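Side-chain contacts in beta-galactosidase BgaB (Bifidobacterium adolescentis, PDB 5VYM), which hydrolyses terminal non-reducing beta-D-galactose residues in beta-D-galactosides, most actively Gal(beta1-4)Gal and oligosaccharides containing it, and is represented here by its trimerisation domain: residues Thr157-Trp162 / Ala177-Glu182; Gly141-Ser146 / Trp187-Thr192; Gly109-Gly114 / Ser120-Arg125. All blocks are in the same frame, centred on the assembly; numbering follows the deposited sequence.

Overall arrangement
Along the chain contact 3 closes before the others open, and contact 1 is nested inside the loop that contact 2 closes. Contacts 1 and 2 are one neighbourhood, their centres about 4 Å apart, built on strands 158-163, 143-147 and 174-180 of the antiparallel sheet and on the loop after helix 182-186; R160 and E142 form a salt bridge between them. Contact 3 lies about 35 Å from contact 1, centre to centre, where the loop after strand 89-93 meets helix 117-122 and strand 124-125. All three belong to the trimerisation domain of this family 42 galactosidase, and at both places a strand pairs with one of a second subunit, extending the sheet across the interface.

Contact 1 (Thr157-Trp162 / Ala177-Glu182); sequences TTTRLW and ATYAGE
Y179 reaches from strand 174-180 to T159 and W162, touching them with CE1 and the phenolic end of its ring. The tight part is at W162, whose CB lies 3.5 Å from Y179 OH and 3.9 Å from Y179 CZ, approaching the ring obliquely. W162 CG sits between the backbone N and the carbonyl carbon (chi1 58°), and from there the indole leads off, leaving the methylene nearest the phenol. The two rings still pair edge-to-face: the five-membered ring of W162 turns its edge to the face of Y179, with centroids 5.7 Å apart and planes at 56°.

T159 meets the same ring less closely, its CG2 lying 4.1 Å from Y179 CE1, and the two side chains cross at about a right angle. Threonine suits the place because its branches divide the work. The methyl packs on the aromatic ring, while OG1 accepts a nearly straight bond from L161 N (3.2 Å, 168°), making an ST turn; OG1 also bonds to the carbonyl O of D211.

The looser, solvent-facing side is at T158 and R160. There the exposed R160 sends NH1 only weakly to T158 OG1, 3.4 Å away, and finds its stronger partner in the carboxylate of E142.

No hydrogen bond joins the two segments, since strand 143-147 runs between them and pairs with both; its I143 packs on W162 and Y179, and its L145 on T159 and Y179. Side chains from two strands meeting over the strand between them are characteristic of the apolar face of an antiparallel sheet, here one that W162 extends by pairing with a strand of a second subunit.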
loop_
_atom_site.group_PDB
_atom_site.type_symbol
_atom_site.label_atom_id
_atom_site.label_comp_id
_atom_site.label_asym_id
_atom_site.label_seq_id
_atom_site.Cartn_x
_atom_site.Cartn_y
_atom_site.Cartn_z
ATOM N N THR B 157 24.360 8.770 -18.990
ATOM C CA THR B 157 24.654 8.896 -17.571
ATOM C C THR B 157 25.106 7.555 -17.002
ATOM O O THR B 157 24.773 6.488 -17.525
ATOM C CB THR B 157 23.426 9.404 -16.815
ATOM O OG1 THR B 157 22.359 8.456 -16.939
ATOM C CG2 THR B 157 22.971 10.741 -17.381
ATOM N N THR B 158 25.880 7.618 -15.922
ATOM C CA THR B 158 26.443 6.431 -15.295
ATOM C C THR B 158 26.132 6.446 -13.803
ATOM O O THR B 158 25.603 7.420 -13.264
ATOM C CB THR B 158 27.960 6.341 -15.517
ATOM O OG1 THR B 158 28.596 7.511 -14.987
ATOM C CG2 THR B 158 28.280 6.224 -17.001
ATOM N N THR B 159 26.469 5.343 -13.139
ATOM C CA THR B 159 26.268 5.229 -11.703
ATOM C C THR B 159 27.254 4.213 -11.145
ATOM O O THR B 159 27.570 3.219 -11.804
ATOM C CB THR B 159 24.826 4.821 -11.365
ATOM O OG1 THR B 159 24.691 4.640 -9.951
ATOM C CG2 THR B 159 24.439 3.531 -12.080
ATOM N N ARG B 160 27.750 4.483 -9.937
ATOM C CA ARG B 160 28.613 3.555 -9.219
ATOM C C ARG B 160 27.949 3.013 -7.960
ATOM O O ARG B 160 28.627 2.420 -7.114
ATOM C CB ARG B 160 29.944 4.228 -8.874
ATOM C CG ARG B 160 30.843 4.465 -10.078
ATOM C CD ARG B 160 31.574 5.792 -9.970
ATOM N NE ARG B 160 30.642 6.908 -9.829
ATOM C CZ ARG B 160 30.047 7.521 -10.849
ATOM N NH1 ARG B 160 30.284 7.126 -12.094
ATOM N NH2 ARG B 160 29.212 8.527 -10.625
ATOM N N LEU B 161 26.640 3.207 -7.819
ATOM C CA LEU B 161 25.890 2.685 -6.680
ATOM C C LEU B 161 24.441 2.544 -7.114
ATOM O O LEU B 161 23.789 3.547 -7.418
ATOM C CB LEU B 161 26.007 3.612 -5.472
ATOM C CG LEU B 161 25.807 2.964 -4.103
ATOM C CD1 LEU B 161 27.094 2.292 -3.648
ATOM C CD2 LEU B 161 25.333 3.982 -3.081
ATOM N N TRP B 162 23.936 1.312 -7.146
ATOM C CA TRP B 162 22.610 1.053 -7.681
ATOM C C TRP B 162 21.914 -0.017 -6.853
ATOM O O TRP B 162 22.549 -0.802 -6.145
ATOM C CB TRP B 162 22.678 0.615 -9.152
ATOM C CG TRP B 162 23.509 -0.612 -9.352
ATOM C CD1 TRP B 162 23.093 -1.908 -9.250
ATOM C CD2 TRP B 162 24.904 -0.664 -9.676
ATOM N NE1 TRP B 162 24.140 -2.761 -9.492
ATOM C CE2 TRP B 162 25.264 -2.023 -9.759
ATOM C CE3 TRP B 162 25.883 0.307 -9.909
ATOM C CZ2 TRP B 162 26.559 -2.436 -10.061
ATOM C CZ3 TRP B 162 27.168 -0.106 -10.210
ATOM C CH2 TRP B 162 27.494 -1.465 -10.285
ATOM N N ALA B 177 13.890 5.317 -16.938
ATOM C CA ALA B 177 15.257 4.966 -17.283
ATOM C C ALA B 177 15.533 3.537 -16.847
ATOM O O ALA B 177 14.999 3.062 -15.841
ATOM C CB ALA B 177 16.272 5.920 -16.640
ATOM N N THR B 178 16.370 2.854 -17.624
ATOM C CA THR B 178 16.803 1.501 -17.321
ATOM C C THR B 178 18.318 1.431 -17.410
ATOM O O THR B 178 18.965 2.277 -18.032
ATOM C CB THR B 178 16.190 0.467 -18.279
ATOM O OG1 THR B 178 16.421 0.877 -19.633
ATOM C CG2 THR B 178 14.697 0.329 -18.037
ATOM N N TYR B 179 18.882 0.409 -16.773
ATOM C CA TYR B 179 20.304 0.133 -16.908
ATOM C C TYR B 179 20.547 -0.606 -18.217
ATOM O O TYR B 179 19.860 -1.585 -18.524
ATOM C CB TYR B 179 20.809 -0.690 -15.724
ATOM C CG TYR B 179 20.523 -0.063 -14.379
ATOM C CD1 TYR B 179 21.153 1.111 -13.989
ATOM C CD2 TYR B 179 19.628 -0.653 -13.495
ATOM C CE1 TYR B 179 20.893 1.686 -12.758
ATOM C CE2 TYR B 179 19.364 -0.086 -12.262
ATOM C CZ TYR B 179 19.999 1.083 -11.899
ATOM O OH TYR B 179 19.736 1.648 -10.673
ATOM N N ALA B 180 21.516 -0.129 -18.993
ATOM C CA ALA B 180 21.822 -0.707 -20.291
ATOM C C ALA B 180 23.328 -0.691 -20.504
ATOM O O ALA B 180 24.074 -0.017 -19.788
ATOM C CB ALA B 180 21.106 0.042 -21.421
ATOM N N GLY B 181 23.770 -1.444 -21.499
ATOM C CA GLY B 181 25.173 -1.531 -21.848
ATOM C C GLY B 181 25.767 -2.882 -21.486
ATOM O O GLY B 181 25.132 -3.742 -20.875
ATOM N N GLU B 182 27.032 -3.048 -21.883
ATOM C CA GLU B 182 27.726 -4.307 -21.634
ATOM C C GLU B 182 27.945 -4.537 -20.143
ATOM O O GLU B 182 27.841 -5.672 -19.664
ATOM C CB GLU B 182 29.057 -4.327 -22.384
ATOM C CG GLU B 182 28.919 -4.369 -23.896
ATOM C CD GLU B 182 30.256 -4.274 -24.605
ATOM O OE1 GLU B 182 30.343 -3.549 -25.618
ATOM O OE2 GLU B 182 31.222 -4.920 -24.145
#

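Contact 2 (Gly141-Ser146 / Trp187-Thr192); sequences GEIRLS and WELDGT
The indole of W187 is met at its edge by the backbone of G141, whose N lies near the ring plane, 4.2 Å from W187 CZ2, and obliquely by I143, whose CD1 comes to 3.4 Å from W187 CD1. A second indole, W162, pairs with it edge-to-face, and G133 of a neighbouring subunit packs against it too. I143 is well suited to its place. Its CG1 is anti to the carbonyl carbon (chi1 -66°) and the chain stays extended beyond, which carries CD1 out from the strand to touch two partners: W187, and L189 CD1 at 3.7 Å. The I143 and L189 side chains cross at about a right angle.

Both partners come from one irregular loop, where helix 182-186 ends in a Schellman motif with E188, at positive phi, as the C-prime residue; the turn of the chain there brings W187 and L189 alike against strand 143-147. An alanine in place of W187 removes the indole, which would probably open a gap beside I143 CD1 and leave W162 with one ring partner fewer.

From L189 the loop continues through a type II turn, closed by T192 N to L189 O at 3.0 Å. G191 suits its third position, since a CB there would be jammed against the carbonyl O of D190. The backbone of G191 also bonds to Y179.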
loop_
_atom_site.group_PDB
_atom_site.type_symbol
_atom_site.label_atom_id
_atom_site.label_comp_id
_atom_site.label_asym_id
_atom_site.label_seq_id
_atom_site.Cartn_x
_atom_site.Cartn_y
_atom_site.Cartn_z
ATOM N N GLY B 141 31.825 -2.270 -11.614
ATOM C CA GLY B 141 31.771 -1.091 -10.770
ATOM C C GLY B 141 30.893 0.044 -11.261
ATOM O O GLY B 141 30.265 0.731 -10.451
ATOM N N GLU B 142 30.842 0.264 -12.575
ATOM C CA GLU B 142 30.080 1.365 -13.148
ATOM C C GLU B 142 29.121 0.837 -14.206
ATOM O O GLU B 142 29.462 -0.075 -14.965
ATOM C CB GLU B 142 31.007 2.422 -13.761
ATOM C CG GLU B 142 30.361 3.786 -13.933
ATOM C CD GLU B 142 31.295 4.800 -14.564
ATOM O OE1 GLU B 142 31.577 4.680 -15.775
ATOM O OE2 GLU B 142 31.753 5.715 -13.847
ATOM N N ILE B 143 27.925 1.419 -14.253
ATOM C CA ILE B 143 26.863 0.984 -15.156
ATOM C C ILE B 143 26.221 2.215 -15.782
ATOM O O ILE B 143 26.033 3.236 -15.111
ATOM C CB ILE B 143 25.811 0.130 -14.416
ATOM C CG1 ILE B 143 26.423 -1.191 -13.949
ATOM C CG2 ILE B 143 24.598 -0.136 -15.297
ATOM C CD1 ILE B 143 25.415 -2.148 -13.361
ATOM N N ARG B 144 25.887 2.120 -17.067
ATOM C CA ARG B 144 25.227 3.206 -17.775
ATOM C C ARG B 144 23.711 3.099 -17.647
ATOM O O ARG B 144 23.156 2.036 -17.356
ATOM C CB ARG B 144 25.608 3.209 -19.257
ATOM C CG ARG B 144 27.092 3.283 -19.537
ATOM C CD ARG B 144 27.337 3.505 -21.020
ATOM N NE ARG B 144 28.650 3.024 -21.440
ATOM C CZ ARG B 144 28.881 1.801 -21.906
ATOM N NH1 ARG B 144 27.884 0.932 -22.016
ATOM N NH2 ARG B 144 30.107 1.446 -22.267
ATOM N N LEU B 145 23.045 4.225 -17.881
ATOM C CA LEU B 145 21.593 4.302 -17.900
ATOM C C LEU B 145 21.113 4.641 -19.304
ATOM O O LEU B 145 21.828 5.274 -20.086
ATOM C CB LEU B 145 21.077 5.358 -16.914
ATOM C CG LEU B 145 20.987 5.020 -15.423
ATOM C CD1 LEU B 145 22.361 4.887 -14.784
ATOM C CD2 LEU B 145 20.160 6.073 -14.701
ATOM N N SER B 146 19.892 4.214 -19.616
ATOM C CA SER B 146 19.256 4.540 -20.883
ATOM C C SER B 146 17.807 4.920 -20.622
ATOM O O SER B 146 17.125 4.282 -19.815
ATOM C CB SER B 146 19.326 3.371 -21.873
ATOM O OG SER B 146 18.747 3.723 -23.117
ATOM N N TRP B 187 25.959 -7.726 -14.512
ATOM C CA TRP B 187 25.131 -7.760 -13.316
ATOM C C TRP B 187 23.704 -8.209 -13.606
ATOM O O TRP B 187 22.861 -8.167 -12.704
ATOM C CB TRP B 187 25.108 -6.384 -12.645
ATOM C CG TRP B 187 26.461 -5.847 -12.301
ATOM C CD1 TRP B 187 27.246 -5.050 -13.081
ATOM C CD2 TRP B 187 27.188 -6.058 -11.084
ATOM N NE1 TRP B 187 28.415 -4.752 -12.427
ATOM C CE2 TRP B 187 28.406 -5.361 -11.200
ATOM C CE3 TRP B 187 26.927 -6.772 -9.910
ATOM C CZ2 TRP B 187 29.363 -5.354 -10.186
ATOM C CZ3 TRP B 187 27.879 -6.765 -8.905
ATOM C CH2 TRP B 187 29.081 -6.061 -9.050
ATOM N N GLU B 188 23.421 -8.632 -14.842
ATOM C CA GLU B 188 22.077 -9.040 -15.260
ATOM C C GLU B 188 21.067 -7.914 -15.047
ATOM O O GLU B 188 19.930 -8.146 -14.632
ATOM C CB GLU B 188 21.632 -10.314 -14.537
ATOM C CG GLU B 188 22.653 -11.438 -14.566
ATOM C CD GLU B 188 22.189 -12.661 -13.802
ATOM O OE1 GLU B 188 20.975 -12.954 -13.825
ATOM O OE2 GLU B 188 23.037 -13.326 -13.169
ATOM N N LEU B 189 21.486 -6.683 -15.338
ATOM C CA LEU B 189 20.663 -5.504 -15.102
ATOM C C LEU B 189 20.240 -4.807 -16.388
ATOM O O LEU B 189 19.625 -3.738 -16.325
ATOM C CB LEU B 189 21.402 -4.516 -14.198
ATOM C CG LEU B 189 21.620 -4.955 -12.749
ATOM C CD1 LEU B 189 22.442 -3.922 -12.007
ATOM C CD2 LEU B 189 20.291 -5.182 -12.048
ATOM N N ASP B 190 20.551 -5.377 -17.549
ATOM C CA ASP B 190 20.149 -4.780 -18.821
ATOM C C ASP B 190 18.633 -4.874 -18.938
ATOM O O ASP B 190 18.083 -5.930 -19.262
ATOM C CB ASP B 190 20.848 -5.472 -19.986
ATOM C CG ASP B 190 20.763 -4.675 -21.279
ATOM O OD1 ASP B 190 19.642 -4.305 -21.688
ATOM O OD2 ASP B 190 21.822 -4.409 -21.886
ATOM N N GLY B 191 17.949 -3.764 -18.667
ATOM C CA GLY B 191 16.502 -3.711 -18.662
ATOM C C GLY B 191 15.889 -3.445 -17.306
ATOM O O GLY B 191 14.687 -3.159 -17.235
ATOM N N THR B 192 16.670 -3.526 -16.230
ATOM C CA THR B 192 16.144 -3.282 -14.893
ATOM C C THR B 192 15.790 -1.809 -14.719
ATOM O O THR B 192 16.508 -0.921 -15.187
ATOM C CB THR B 192 17.168 -3.709 -13.837
ATOM O OG1 THR B 192 17.495 -5.092 -14.022
ATOM C CG2 THR B 192 16.617 -3.513 -12.430
#

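Contact 3 (Gly109-Gly114 / Ser120-Arg125); sequences GYPGAG and SMLGVR
R125 and G109 meet flat against backbone: the CA of the glycine lies over one face of the guanidinium, 4.1 Å from R125 NH1 and from R125 NH2. The arginine arrives there fully stretched, with CG anti to the backbone N (chi1 178°) and the chain extended as far as NE, although its CB sets out away from the loop. Glycine is needed at G109 twice over: a CB would collide with R125 NH1 and be jammed against the carbonyl O of G108. The charge is well supplied with partners: NH2 pairs with E127, while NH1 reaches the carbonyl O of G108 and D115 of a neighbouring subunit.

P111 and L122 make the apolar half. Their side chains run obliquely to each other, and P111 CG touches L122 CD1 at 3.9 Å. The peptide bond before P111 is cis, and the proline is folded back beside Y110, its CD 3.8 Å above the plane of the Y110 ring and displaced toward the rim. Y110 itself sends OH to the carbonyl O of Y94.

Between these halves the backbones pass closely, in a bent CA-H...O contact between R125 CA and Y110 O (3.5 Å, 136° at the hydrogen). G123, at positive phi where glycine is at ease, lets the chain leave helix 117-122 and enter strand 124-125 at once. V124 and R125 then pair antiparallel with a strand of the second subunit, and L122 packs on Y206 of that subunit. A short strand pairing antiparallel with one of a second subunit is typical of a beta-sheet subunit interface, consistent with an oligomerisation role for this domain.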
loop_
_atom_site.group_PDB
_atom_site.type_symbol
_atom_site.label_atom_id
_atom_site.label_comp_id
_atom_site.label_asym_id
_atom_site.label_seq_id
_atom_site.Cartn_x
_atom_site.Cartn_y
_atom_site.Cartn_z
ATOM N N GLY B 109 2.247 -11.557 8.221
ATOM C CA GLY B 109 1.217 -10.872 8.985
ATOM C C GLY B 109 -0.184 -11.057 8.430
ATOM O O GLY B 109 -0.368 -11.710 7.397
ATOM N N TYR B 110 -1.185 -10.476 9.097
ATOM C CA TYR B 110 -2.566 -10.647 8.675
ATOM C C TYR B 110 -3.236 -9.303 8.421
ATOM O O TYR B 110 -3.084 -8.374 9.224
ATOM C CB TYR B 110 -3.377 -11.422 9.729
ATOM C CG TYR B 110 -4.879 -11.347 9.524
ATOM C CD1 TYR B 110 -5.530 -12.218 8.657
ATOM C CD2 TYR B 110 -5.646 -10.399 10.195
ATOM C CE1 TYR B 110 -6.903 -12.145 8.462
ATOM C CE2 TYR B 110 -7.014 -10.318 10.003
ATOM C CZ TYR B 110 -7.636 -11.193 9.140
ATOM O OH TYR B 110 -8.996 -11.114 8.955
ATOM N N PRO B 111 -3.977 -9.160 7.307
ATOM C CA PRO B 111 -4.033 -10.127 6.201
ATOM C C PRO B 111 -2.763 -10.077 5.354
ATOM O O PRO B 111 -2.210 -9.000 5.143
ATOM C CB PRO B 111 -5.259 -9.681 5.392
ATOM C CG PRO B 111 -5.447 -8.256 5.739
ATOM C CD PRO B 111 -5.000 -8.110 7.168
ATOM N N GLY B 112 -2.310 -11.234 4.878
ATOM C CA GLY B 112 -0.992 -11.335 4.282
ATOM C C GLY B 112 -0.882 -11.041 2.806
ATOM O O GLY B 112 0.237 -10.898 2.307
ATOM N N ALA B 113 -2.002 -10.943 2.091
ATOM C CA ALA B 113 -1.955 -10.777 0.643
ATOM C C ALA B 113 -1.197 -9.511 0.259
ATOM O O ALA B 113 -1.443 -8.432 0.807
ATOM C CB ALA B 113 -3.370 -10.738 0.070
ATOM N N GLY B 114 -0.266 -9.651 -0.682
ATOM C CA GLY B 114 0.503 -8.523 -1.163
ATOM C C GLY B 114 1.713 -8.160 -0.334
ATOM O O GLY B 114 2.304 -7.099 -0.571
ATOM N N SER B 120 -1.718 -2.365 4.254
ATOM C CA SER B 120 -1.539 -0.930 4.058
ATOM C C SER B 120 -2.830 -0.271 3.590
ATOM O O SER B 120 -3.188 0.813 4.065
ATOM C CB SER B 120 -0.412 -0.673 3.059
ATOM O OG SER B 120 0.821 -1.171 3.546
ATOM N N MET B 121 -3.539 -0.909 2.655
ATOM C CA MET B 121 -4.828 -0.383 2.215
ATOM C C MET B 121 -5.804 -0.282 3.381
ATOM O O MET B 121 -6.445 0.755 3.584
ATOM C CB MET B 121 -5.413 -1.271 1.113
ATOM C CG MET B 121 -4.580 -1.363 -0.156
ATOM S SD MET B 121 -5.251 -2.591 -1.296
ATOM C CE MET B 121 -6.962 -2.075 -1.350
ATOM N N LEU B 122 -5.915 -1.353 4.169
ATOM C CA LEU B 122 -6.903 -1.423 5.238
ATOM C C LEU B 122 -6.510 -0.624 6.475
ATOM O O LEU B 122 -7.389 -0.271 7.269
ATOM C CB LEU B 122 -7.143 -2.882 5.628
ATOM C CG LEU B 122 -7.760 -3.780 4.554
ATOM C CD1 LEU B 122 -7.723 -5.238 4.981
ATOM C CD2 LEU B 122 -9.183 -3.342 4.261
ATOM N N GLY B 123 -5.225 -0.330 6.660
ATOM C CA GLY B 123 -4.791 0.323 7.881
ATOM C C GLY B 123 -4.940 -0.534 9.118
ATOM O O GLY B 123 -5.149 -0.005 10.214
ATOM N N VAL B 124 -4.835 -1.852 8.969
ATOM C CA VAL B 124 -5.044 -2.803 10.054
ATOM C C VAL B 124 -4.038 -3.934 9.895
ATOM O O VAL B 124 -3.801 -4.413 8.781
ATOM C CB VAL B 124 -6.492 -3.339 10.056
ATOM C CG1 VAL B 124 -6.568 -4.699 10.724
ATOM C CG2 VAL B 124 -7.424 -2.352 10.745
ATOM N N ARG B 125 -3.434 -4.355 11.004
ATOM C CA ARG B 125 -2.474 -5.449 10.982
ATOM C C ARG B 125 -2.771 -6.446 12.090
ATOM O O ARG B 125 -3.100 -6.063 13.217
ATOM C CB ARG B 125 -1.031 -4.950 11.134
ATOM C CG ARG B 125 -0.024 -6.089 11.172
ATOM C CD ARG B 125 1.382 -5.630 11.494
ATOM N NE ARG B 125 2.240 -6.772 11.797
ATOM C CZ ARG B 125 2.906 -7.473 10.885
ATOM N NH1 ARG B 125 2.822 -7.149 9.602
ATOM N NH2 ARG B 125 3.659 -8.500 11.257
#